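Local coordinates for periplasmic binding protein (Veillonella parvula, PDB 4MO9) that probably serves as the solute-binding protein of an ABC-type uptake system, and here holds trimethylamine oxide in its pocket, at residues M70-S73 with L74-Y77; D76-A79 with D80-K83; W82-F85 with T86-P90. All coordinates share one frame; numbering follows the deposited sequence.

Contact 1 (M70-S73 with L74-Y77); sequences MDTS and LQDY
T72 and D76 are turned onto each other by their first torsions: OG1 of T72 stands between its backbone N and carbonyl carbon (chi1 66°), while CG of D76 lies back beside its own N (chi1 -66°). The hydroxyl OG1 of T72 thus donates to OD2 of D76 at 3.0 Å, meeting it from above the carboxylate plane. The backbones join the same two residues, D76 N reaching T72 O at 2.9 Å. T72 stands at the N-cap position, but its hydroxyl goes to this carboxylate, set in from the helix start, and caps no backbone amide. One step on, Y77 N bonds S73 O at 2.9 Å.

Q75 bends sharply at chi2 (89°), bringing its amide back over the incoming loop, and its chain packs on the indole of W82. NE2 gives a bent bond to D71 O at 3.2 Å; OE1 lies equally near that oxygen, so the grip is modest. With an alanine here, D71 O would probably lose this donor and a gap would open beside the W82 indole.

S73 OG turns to S46 O, beside the bound trimethylamine oxide. The loop carries strand 67-69 into helix 73-77, with M70 and L74 also against W82 of helix 79-88.

Contact 2 (D76-A79 with D80-K83); sequences DYRA and DMWK
The carbonyl oxygen of R78 is gripped by two amides of the following helix. W82 N comes to R78 O at 3.1 Å, almost straight (164°) and in the carbonyl plane. M81 N lies 3.0 Å from R78 O, but its bond is bent and weak. R78 is the residue at which the chain leaves helix 73-77, and it also takes the N-cap position of the next helix. Its backbone carbonyl opens the hydrogen bonding of that helix, while its side chain is sent elsewhere.

The next carbonyl continues the pattern, K83 N bonding A79 O at 2.9 Å. K83 also lays its aliphatic chain past this oxygen, with CG 3.2 Å from A79 O. The small methyl of A79 stays at the margin of this chain, its CB 4.4 Å from K83 CE. The ammonium travels on to a salt bridge with E279 and a hydrogen bond with Y266, as suits a long, flexible lysine.

D80 folds back through its first torsion (chi1 62°), so that OD1 comes within 3.7 Å of R78 C, while OD2 accepts from F278 N. So near the start of the helix, its negative charge is probably stabilised by the helix dipole.

Apolar contact is slight: the selenium (SE) of selenomethionine M81 rests 4.2 Å from R78 CB, and the extended side chain continues to F278 and W364. Beyond its CB, R78 leads away from the helix, and Y77 CB sits 3.5 Å above the guanidinium plane of R78, offset toward its rim. R78 NH1 bonds S73 OG, and the side chain touches trimethylamine oxide, so this arginine belongs to the ligand pocket.

Helix 73-77 therefore passes into helix 79-88 through the single non-helical residue R78, and the second helix meets the loops of F278, E279 and W364.

Contact 3 (W82-F85 with T86-P90); sequences WKHF and TAEMP
T86 meets W82 by both branches of its side chain, one polar and one apolar. Among the hydrogen bonds, W82 O takes two donors: T86 N bonds it at 3.0 Å, and the hydroxyl OG1 of T86 donates to it at 2.6 Å. The two reach this oxygen from opposite faces of its carbonyl plane. OG1 can do so because chi1 of 56° places it between the backbone N and the carbonyl carbon, leaning back along the helix; a threonine hydroxyl bonded to the carbonyl four residues back is a familiar intrahelical bond. The backbone series runs on with A87 N to K83 O at 3.0 Å and E88 N to H84 O at 3.3 Å. It closes with M89 N to F85 O at 2.7 Å, where the helix ends.

The apolar branch makes a CH-pi contact. T86 CG2 sits 3.4 Å from the centroid of the six-membered ring of W82, only 13° off its normal, so the methyl lies squarely over the face.

The charged and aromatic groups cross obliquely, E88 OE2 3.5 Å from H84 CE1, with ring and carboxylate planes 46° apart. H84 NE2 turns to the carbonyl oxygen of S359 and E88 OE2 to its hydroxyl, so S359 is a shared partner of both.

Around this last part of helix 79-88, well away from the ligand pocket, H84 stacks with F278 and F85 with F358. Selenomethionine M89, just past the helix, packs on P64 and P357 in neighbouring loops.

Overall arrangement
The three contacts follow one another along a single stretch, from the end of strand 67-69 through helix 73-77 into helix 79-88. Contact 1 and contact 2, with centres about 7 Å apart, supply S73 and R78 to the trimethylamine oxide pocket, which W45 and A48 also line; their side chains lie about 4 Å and 3 Å from the ligand, and the S73 OG to R78 NH1 bond ties the two contacts. W82, shared by contacts 2 and 3, joins the helices: Q75 CG packs 3.3 Å from W82 CE2, on the face opposite T86, so the indole is sandwiched. By contrast, its side chain is about 13 Å from the ligand.

Contact 1 (M70-S73 with L74-Y77)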
HETATM    1  N   MSE A  70     -16.870   6.495  -8.201  1.00 33.77           N
HETATM    2  CA  MSE A  70     -15.838   6.696  -7.195  1.00 36.15           C
HETATM    3  C   MSE A  70     -16.240   5.980  -5.904  1.00 36.57           C
HETATM    4  O   MSE A  70     -17.352   6.179  -5.405  1.00 36.83           O
HETATM    5  CB  MSE A  70     -15.677   8.203  -6.951  1.00 38.56           C
HETATM    6  CG  MSE A  70     -14.928   8.596  -5.683  1.00 39.88           C
HETATM    7 SE   MSE A  70     -13.033   8.095  -5.724  0.59 49.84          SE
HETATM    8  CE  MSE A  70     -12.523   9.126  -7.257  1.00 24.73           C
ATOM      9  N   ASP A  71     -15.365   5.128  -5.377  1.00 33.76           N
ATOM     10  CA  ASP A  71     -15.646   4.464  -4.103  1.00 32.64           C
ATOM     11  C   ASP A  71     -15.337   5.430  -2.961  1.00 35.69           C
ATOM     12  O   ASP A  71     -14.849   6.543  -3.203  1.00 37.16           O
ATOM     13  CB  ASP A  71     -14.819   3.187  -3.943  1.00 33.52           C
ATOM     14  CG  ASP A  71     -13.327   3.454  -3.979  1.00 34.71           C
ATOM     15  OD1 ASP A  71     -12.902   4.385  -4.698  1.00 34.63           O
ATOM     16  OD2 ASP A  71     -12.568   2.738  -3.283  1.00 35.26           O
ATOM     17  N   THR A  72     -15.613   5.016  -1.725  1.00 34.64           N
ATOM     18  CA  THR A  72     -15.438   5.902  -0.569  1.00 37.29           C
ATOM     19  C   THR A  72     -14.257   5.511   0.307  1.00 38.84           C
ATOM     20  O   THR A  72     -14.104   6.022   1.423  1.00 35.58           O
ATOM     21  CB  THR A  72     -16.689   5.924   0.323  1.00 39.39           C
ATOM     22  OG1 THR A  72     -16.876   4.636   0.911  1.00 39.26           O
ATOM     23  CG2 THR A  72     -17.910   6.269  -0.491  1.00 42.00           C
ATOM     24  N   SER A  73     -13.431   4.598  -0.199  1.00 39.17           N
ATOM     25  CA  SER A  73     -12.256   4.122   0.526  1.00 36.93           C
ATOM     26  C   SER A  73     -11.330   5.260   0.988  1.00 36.07           C
ATOM     27  O   SER A  73     -10.956   5.328   2.170  1.00 35.09           O
ATOM     28  CB  SER A  73     -11.508   3.099  -0.339  1.00 38.79           C
ATOM     29  OG  SER A  73     -10.231   2.802   0.190  1.00 46.76           O
ATOM     30  N   LEU A  74     -10.978   6.166   0.075  1.00 34.02           N
ATOM     31  CA  LEU A  74     -10.120   7.297   0.431  1.00 35.89           C
ATOM     32  C   LEU A  74     -10.812   8.194   1.449  1.00 36.80           C
ATOM     33  O   LEU A  74     -10.244   8.497   2.515  1.00 40.45           O
ATOM     34  CB  LEU A  74      -9.717   8.112  -0.807  1.00 35.04           C
ATOM     35  CG  LEU A  74      -8.851   7.432  -1.877  1.00 34.28           C
ATOM     36  CD1 LEU A  74      -8.656   8.351  -3.078  1.00 32.50           C
ATOM     37  CD2 LEU A  74      -7.502   7.021  -1.312  1.00 36.04           C
ATOM     38  N   GLN A  75     -12.039   8.610   1.132  1.00 36.80           N
ATOM     39  CA  GLN A  75     -12.815   9.485   2.021  1.00 38.81           C
ATOM     40  C   GLN A  75     -12.938   8.938   3.448  1.00 41.79           C
ATOM     41  O   GLN A  75     -12.852   9.691   4.423  1.00 42.87           O
ATOM     42  CB  GLN A  75     -14.221   9.720   1.454  1.00 40.47           C
ATOM     43  CG  GLN A  75     -14.269  10.351   0.062  1.00 42.95           C
ATOM     44  CD  GLN A  75     -14.236   9.333  -1.079  1.00 46.23           C
ATOM     45  OE1 GLN A  75     -13.373   8.447  -1.128  1.00 42.61           O
ATOM     46  NE2 GLN A  75     -15.186   9.460  -2.004  1.00 47.76           N
ATOM     47  N   ASP A  76     -13.130   7.628   3.569  1.00 41.92           N
ATOM     48  CA  ASP A  76     -13.417   7.011   4.863  1.00 45.42           C
ATOM     49  C   ASP A  76     -12.176   6.571   5.642  1.00 45.08           C
ATOM     50  O   ASP A  76     -12.155   6.640   6.867  1.00 46.21           O
ATOM     51  CB  ASP A  76     -14.360   5.815   4.685  1.00 46.47           C
ATOM     52  CG  ASP A  76     -15.743   6.222   4.204  1.00 52.83           C
ATOM     53  OD1 ASP A  76     -16.058   7.433   4.217  1.00 51.26           O
ATOM     54  OD2 ASP A  76     -16.519   5.320   3.817  1.00 59.07           O
ATOM     55  N   TYR A  77     -11.145   6.117   4.939  1.00 41.23           N
ATOM     56  CA  TYR A  77     -10.024   5.457   5.602  1.00 44.32           C
ATOM     57  C   TYR A  77      -8.683   6.127   5.348  1.00 41.53           C
ATOM     58  O   TYR A  77      -7.687   5.776   5.970  1.00 41.22           O
ATOM     59  CB  TYR A  77      -9.949   3.989   5.169  1.00 49.93           C
ATOM     60  CG  TYR A  77     -11.215   3.222   5.454  1.00 55.25           C
ATOM     61  CD1 TYR A  77     -11.698   3.101   6.755  1.00 55.95           C
ATOM     62  CD2 TYR A  77     -11.930   2.613   4.425  1.00 58.63           C
ATOM     63  CE1 TYR A  77     -12.857   2.402   7.027  1.00 58.71           C
ATOM     64  CE2 TYR A  77     -13.094   1.903   4.687  1.00 61.32           C
ATOM     65  CZ  TYR A  77     -13.550   1.802   5.992  1.00 62.79           C
ATOM     66  OH  TYR A  77     -14.704   1.103   6.259  1.00 66.44           O
TER

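Contact 2 (D76-A79 with D80-K83)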
ATOM      1  N   ASP A  76     -13.130   7.628   3.569  1.00 41.92           N
ATOM      2  CA  ASP A  76     -13.417   7.011   4.863  1.00 45.42           C
ATOM      3  C   ASP A  76     -12.176   6.571   5.642  1.00 45.08           C
ATOM      4  O   ASP A  76     -12.155   6.640   6.867  1.00 46.21           O
ATOM      5  CB  ASP A  76     -14.360   5.815   4.685  1.00 46.47           C
ATOM      6  CG  ASP A  76     -15.743   6.222   4.204  1.00 52.83           C
ATOM      7  OD1 ASP A  76     -16.058   7.433   4.217  1.00 51.26           O
ATOM      8  OD2 ASP A  76     -16.519   5.320   3.817  1.00 59.07           O
ATOM      9  N   TYR A  77     -11.145   6.117   4.939  1.00 41.23           N
ATOM     10  CA  TYR A  77     -10.024   5.457   5.602  1.00 44.32           C
ATOM     11  C   TYR A  77      -8.683   6.127   5.348  1.00 41.53           C
ATOM     12  O   TYR A  77      -7.687   5.776   5.970  1.00 41.22           O
ATOM     13  CB  TYR A  77      -9.949   3.989   5.169  1.00 49.93           C
ATOM     14  CG  TYR A  77     -11.215   3.222   5.454  1.00 55.25           C
ATOM     15  CD1 TYR A  77     -11.698   3.101   6.755  1.00 55.95           C
ATOM     16  CD2 TYR A  77     -11.930   2.613   4.425  1.00 58.63           C
ATOM     17  CE1 TYR A  77     -12.857   2.402   7.027  1.00 58.71           C
ATOM     18  CE2 TYR A  77     -13.094   1.903   4.687  1.00 61.32           C
ATOM     19  CZ  TYR A  77     -13.550   1.802   5.992  1.00 62.79           C
ATOM     20  OH  TYR A  77     -14.704   1.103   6.259  1.00 66.44           O
ATOM     21  N   ARG A  78      -8.661   7.074   4.415  1.00 40.12           N
ATOM     22  CA  ARG A  78      -7.440   7.788   4.076  1.00 39.53           C
ATOM     23  C   ARG A  78      -7.784   9.250   3.798  1.00 38.06           C
ATOM     24  O   ARG A  78      -7.432   9.794   2.750  1.00 37.55           O
ATOM     25  CB  ARG A  78      -6.764   7.124   2.865  1.00 43.41           C
ATOM     26  CG  ARG A  78      -6.139   5.762   3.186  1.00 50.80           C
ATOM     27  CD  ARG A  78      -6.134   4.798   2.010  1.00 57.34           C
ATOM     28  NE  ARG A  78      -7.344   3.977   1.953  1.00 63.48           N
ATOM     29  CZ  ARG A  78      -7.520   2.840   2.628  1.00 63.25           C
ATOM     30  NH1 ARG A  78      -8.656   2.165   2.508  1.00 62.98           N
ATOM     31  NH2 ARG A  78      -6.567   2.376   3.425  1.00 62.68           N
ATOM     32  N   ALA A  79      -8.478   9.886   4.739  1.00 34.83           N
ATOM     33  CA  ALA A  79      -9.061  11.202   4.474  1.00 35.49           C
ATOM     34  C   ALA A  79      -8.012  12.272   4.191  1.00 36.69           C
ATOM     35  O   ALA A  79      -8.292  13.254   3.494  1.00 35.77           O
ATOM     36  CB  ALA A  79      -9.979  11.636   5.615  1.00 38.24           C
ATOM     37  N   ASP A  80      -6.809  12.103   4.730  1.00 36.43           N
ATOM     38  CA  ASP A  80      -5.779  13.097   4.463  1.00 38.51           C
ATOM     39  C   ASP A  80      -5.409  13.086   2.981  1.00 34.77           C
ATOM     40  O   ASP A  80      -5.193  14.146   2.385  1.00 34.45           O
ATOM     41  CB  ASP A  80      -4.546  12.917   5.359  1.00 37.70           C
ATOM     42  CG  ASP A  80      -3.855  11.587   5.152  1.00 37.30           C
ATOM     43  OD1 ASP A  80      -4.558  10.563   4.967  1.00 34.62           O
ATOM     44  OD2 ASP A  80      -2.597  11.571   5.195  1.00 36.62           O
HETATM   45  N   MSE A  81      -5.364  11.897   2.384  1.00 34.74           N
HETATM   46  CA  MSE A  81      -5.121  11.790   0.950  1.00 33.93           C
HETATM   47  C   MSE A  81      -6.294  12.375   0.152  1.00 35.83           C
HETATM   48  O   MSE A  81      -6.095  13.107  -0.826  1.00 35.45           O
HETATM   49  CB  MSE A  81      -4.886  10.329   0.552  1.00 33.55           C
HETATM   50  CG  MSE A  81      -3.575   9.756   1.045  1.00 34.13           C
HETATM   51 SE   MSE A  81      -3.410   7.882   0.534  0.66 37.99          SE
HETATM   52  CE  MSE A  81      -1.512   7.663   0.931  1.00 40.78           C
ATOM     53  N   TRP A  82      -7.516  12.065   0.577  1.00 36.29           N
ATOM     54  CA  TRP A  82      -8.707  12.609  -0.074  1.00 36.27           C
ATOM     55  C   TRP A  82      -8.708  14.139  -0.104  1.00 37.08           C
ATOM     56  O   TRP A  82      -9.027  14.732  -1.139  1.00 34.96           O
ATOM     57  CB  TRP A  82      -9.987  12.086   0.595  1.00 36.30           C
ATOM     58  CG  TRP A  82     -11.237  12.533  -0.098  1.00 36.94           C
ATOM     59  CD1 TRP A  82     -12.210  13.354   0.395  1.00 39.20           C
ATOM     60  CD2 TRP A  82     -11.636  12.190  -1.431  1.00 40.70           C
ATOM     61  NE1 TRP A  82     -13.194  13.539  -0.554  1.00 41.38           N
ATOM     62  CE2 TRP A  82     -12.867  12.832  -1.681  1.00 41.33           C
ATOM     63  CE3 TRP A  82     -11.075  11.394  -2.433  1.00 41.35           C
ATOM     64  CZ2 TRP A  82     -13.547  12.702  -2.898  1.00 43.92           C
ATOM     65  CZ3 TRP A  82     -11.740  11.272  -3.639  1.00 43.43           C
ATOM     66  CH2 TRP A  82     -12.966  11.920  -3.861  1.00 44.38           C
ATOM     67  N   LYS A  83      -8.351  14.782   1.013  1.00 36.71           N
ATOM     68  CA  LYS A  83      -8.305  16.245   1.044  1.00 41.17           C
ATOM     69  C   LYS A  83      -7.250  16.775   0.083  1.00 41.50           C
ATOM     70  O   LYS A  83      -7.480  17.740  -0.649  1.00 43.10           O
ATOM     71  CB  LYS A  83      -7.960  16.773   2.442  1.00 47.39           C
ATOM     72  CG  LYS A  83      -8.904  16.380   3.558  1.00 55.10           C
ATOM     73  CD  LYS A  83      -8.303  16.834   4.908  1.00 59.83           C
ATOM     74  CE  LYS A  83      -8.514  15.789   6.005  1.00 59.58           C
ATOM     75  NZ  LYS A  83      -7.420  15.812   7.012  1.00 57.90           N
TER

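Contact 3 (W82-F85 with T86-P90)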
ATOM      1  N   TRP A  82      -7.516  12.065   0.577  1.00 36.29           N
ATOM      2  CA  TRP A  82      -8.707  12.609  -0.074  1.00 36.27           C
ATOM      3  C   TRP A  82      -8.708  14.139  -0.104  1.00 37.08           C
ATOM      4  O   TRP A  82      -9.027  14.732  -1.139  1.00 34.96           O
ATOM      5  CB  TRP A  82      -9.987  12.086   0.595  1.00 36.30           C
ATOM      6  CG  TRP A  82     -11.237  12.533  -0.098  1.00 36.94           C
ATOM      7  CD1 TRP A  82     -12.210  13.354   0.395  1.00 39.20           C
ATOM      8  CD2 TRP A  82     -11.636  12.190  -1.431  1.00 40.70           C
ATOM      9  NE1 TRP A  82     -13.194  13.539  -0.554  1.00 41.38           N
ATOM     10  CE2 TRP A  82     -12.867  12.832  -1.681  1.00 41.33           C
ATOM     11  CE3 TRP A  82     -11.075  11.394  -2.433  1.00 41.35           C
ATOM     12  CZ2 TRP A  82     -13.547  12.702  -2.898  1.00 43.92           C
ATOM     13  CZ3 TRP A  82     -11.740  11.272  -3.639  1.00 43.43           C
ATOM     14  CH2 TRP A  82     -12.966  11.920  -3.861  1.00 44.38           C
ATOM     15  N   LYS A  83      -8.351  14.782   1.013  1.00 36.71           N
ATOM     16  CA  LYS A  83      -8.305  16.245   1.044  1.00 41.17           C
ATOM     17  C   LYS A  83      -7.250  16.775   0.083  1.00 41.50           C
ATOM     18  O   LYS A  83      -7.480  17.740  -0.649  1.00 43.10           O
ATOM     19  CB  LYS A  83      -7.960  16.773   2.442  1.00 47.39           C
ATOM     20  CG  LYS A  83      -8.904  16.380   3.558  1.00 55.10           C
ATOM     21  CD  LYS A  83      -8.303  16.834   4.908  1.00 59.83           C
ATOM     22  CE  LYS A  83      -8.514  15.789   6.005  1.00 59.58           C
ATOM     23  NZ  LYS A  83      -7.420  15.812   7.012  1.00 57.90           N
ATOM     24  N   HIS A  84      -6.075  16.158   0.114  1.00 38.62           N
ATOM     25  CA  HIS A  84      -4.956  16.623  -0.690  1.00 39.75           C
ATOM     26  C   HIS A  84      -5.290  16.479  -2.175  1.00 40.05           C
ATOM     27  O   HIS A  84      -5.105  17.410  -2.968  1.00 38.58           O
ATOM     28  CB  HIS A  84      -3.711  15.806  -0.352  1.00 39.39           C
ATOM     29  CG  HIS A  84      -2.465  16.305  -1.007  1.00 44.33           C
ATOM     30  ND1 HIS A  84      -1.873  17.503  -0.662  1.00 44.53           N
ATOM     31  CD2 HIS A  84      -1.697  15.775  -1.990  1.00 44.60           C
ATOM     32  CE1 HIS A  84      -0.797  17.688  -1.404  1.00 47.31           C
ATOM     33  NE2 HIS A  84      -0.666  16.653  -2.220  1.00 46.30           N
ATOM     34  N   PHE A  85      -5.808  15.312  -2.539  1.00 39.03           N
ATOM     35  CA  PHE A  85      -6.064  15.011  -3.937  1.00 37.01           C
ATOM     36  C   PHE A  85      -7.201  15.873  -4.479  1.00 39.74           C
ATOM     37  O   PHE A  85      -7.109  16.398  -5.589  1.00 40.50           O
ATOM     38  CB  PHE A  85      -6.362  13.523  -4.132  1.00 36.21           C
ATOM     39  CG  PHE A  85      -5.222  12.610  -3.740  1.00 34.50           C
ATOM     40  CD1 PHE A  85      -3.950  13.120  -3.478  1.00 34.07           C
ATOM     41  CD2 PHE A  85      -5.425  11.236  -3.641  1.00 32.44           C
ATOM     42  CE1 PHE A  85      -2.906  12.272  -3.110  1.00 34.71           C
ATOM     43  CE2 PHE A  85      -4.385  10.382  -3.272  1.00 32.22           C
ATOM     44  CZ  PHE A  85      -3.126  10.903  -3.007  1.00 33.13           C
ATOM     45  N   THR A  86      -8.268  16.028  -3.697  1.00 40.08           N
ATOM     46  CA  THR A  86      -9.415  16.820  -4.147  1.00 43.26           C
ATOM     47  C   THR A  86      -9.068  18.303  -4.221  1.00 45.39           C
ATOM     48  O   THR A  86      -9.599  19.031  -5.061  1.00 48.50           O
ATOM     49  CB  THR A  86     -10.683  16.584  -3.284  1.00 42.14           C
ATOM     50  OG1 THR A  86     -10.401  16.837  -1.904  1.00 44.39           O
ATOM     51  CG2 THR A  86     -11.160  15.159  -3.440  1.00 41.41           C
ATOM     52  N   ALA A  87      -8.158  18.743  -3.362  1.00 43.14           N
ATOM     53  CA  ALA A  87      -7.704  20.129  -3.392  1.00 45.42           C
ATOM     54  C   ALA A  87      -7.055  20.434  -4.736  1.00 45.38           C
ATOM     55  O   ALA A  87      -7.261  21.509  -5.307  1.00 46.15           O
ATOM     56  CB  ALA A  87      -6.727  20.399  -2.258  1.00 43.40           C
ATOM     57  N   GLU A  88      -6.278  19.481  -5.240  1.00 43.69           N
ATOM     58  CA  GLU A  88      -5.528  19.690  -6.474  1.00 47.28           C
ATOM     59  C   GLU A  88      -6.301  19.235  -7.712  1.00 45.81           C
ATOM     60  O   GLU A  88      -6.016  19.677  -8.826  1.00 47.81           O
ATOM     61  CB  GLU A  88      -4.158  19.004  -6.384  1.00 48.04           C
ATOM     62  CG  GLU A  88      -3.390  19.400  -5.115  1.00 54.56           C
ATOM     63  CD  GLU A  88      -1.929  18.984  -5.126  1.00 55.28           C
ATOM     64  OE1 GLU A  88      -1.558  18.105  -5.939  1.00 53.11           O
ATOM     65  OE2 GLU A  88      -1.153  19.544  -4.316  1.00 54.91           O
HETATM   66  N   MSE A  89      -7.284  18.358  -7.506  1.00 42.18           N
HETATM   67  CA  MSE A  89      -8.105  17.827  -8.594  1.00 40.50           C
HETATM   68  C   MSE A  89      -9.567  17.771  -8.138  1.00 39.33           C
HETATM   69  O   MSE A  89     -10.095  16.694  -7.880  1.00 36.26           O
HETATM   70  CB  MSE A  89      -7.613  16.426  -8.978  1.00 38.12           C
HETATM   71  CG  MSE A  89      -8.316  15.815 -10.166  1.00 38.32           C
HETATM   72 SE   MSE A  89      -7.459  14.147 -10.669  0.61 41.81          SE
HETATM   73  CE  MSE A  89      -5.921  14.961 -11.586  1.00 39.12           C
ATOM     74  N   PRO A  90     -10.220  18.940  -8.013  1.00 42.15           N
ATOM     75  CA  PRO A  90     -11.564  19.012  -7.416  1.00 43.34           C
ATOM     76  C   PRO A  90     -12.624  18.188  -8.143  1.00 43.99           C
ATOM     77  O   PRO A  90     -13.647  17.850  -7.543  1.00 45.05           O
ATOM     78  CB  PRO A  90     -11.908  20.509  -7.477  1.00 47.15           C
ATOM     79  CG  PRO A  90     -10.943  21.102  -8.480  1.00 49.41           C
ATOM     80  CD  PRO A  90      -9.697  20.270  -8.370  1.00 46.48           C
TER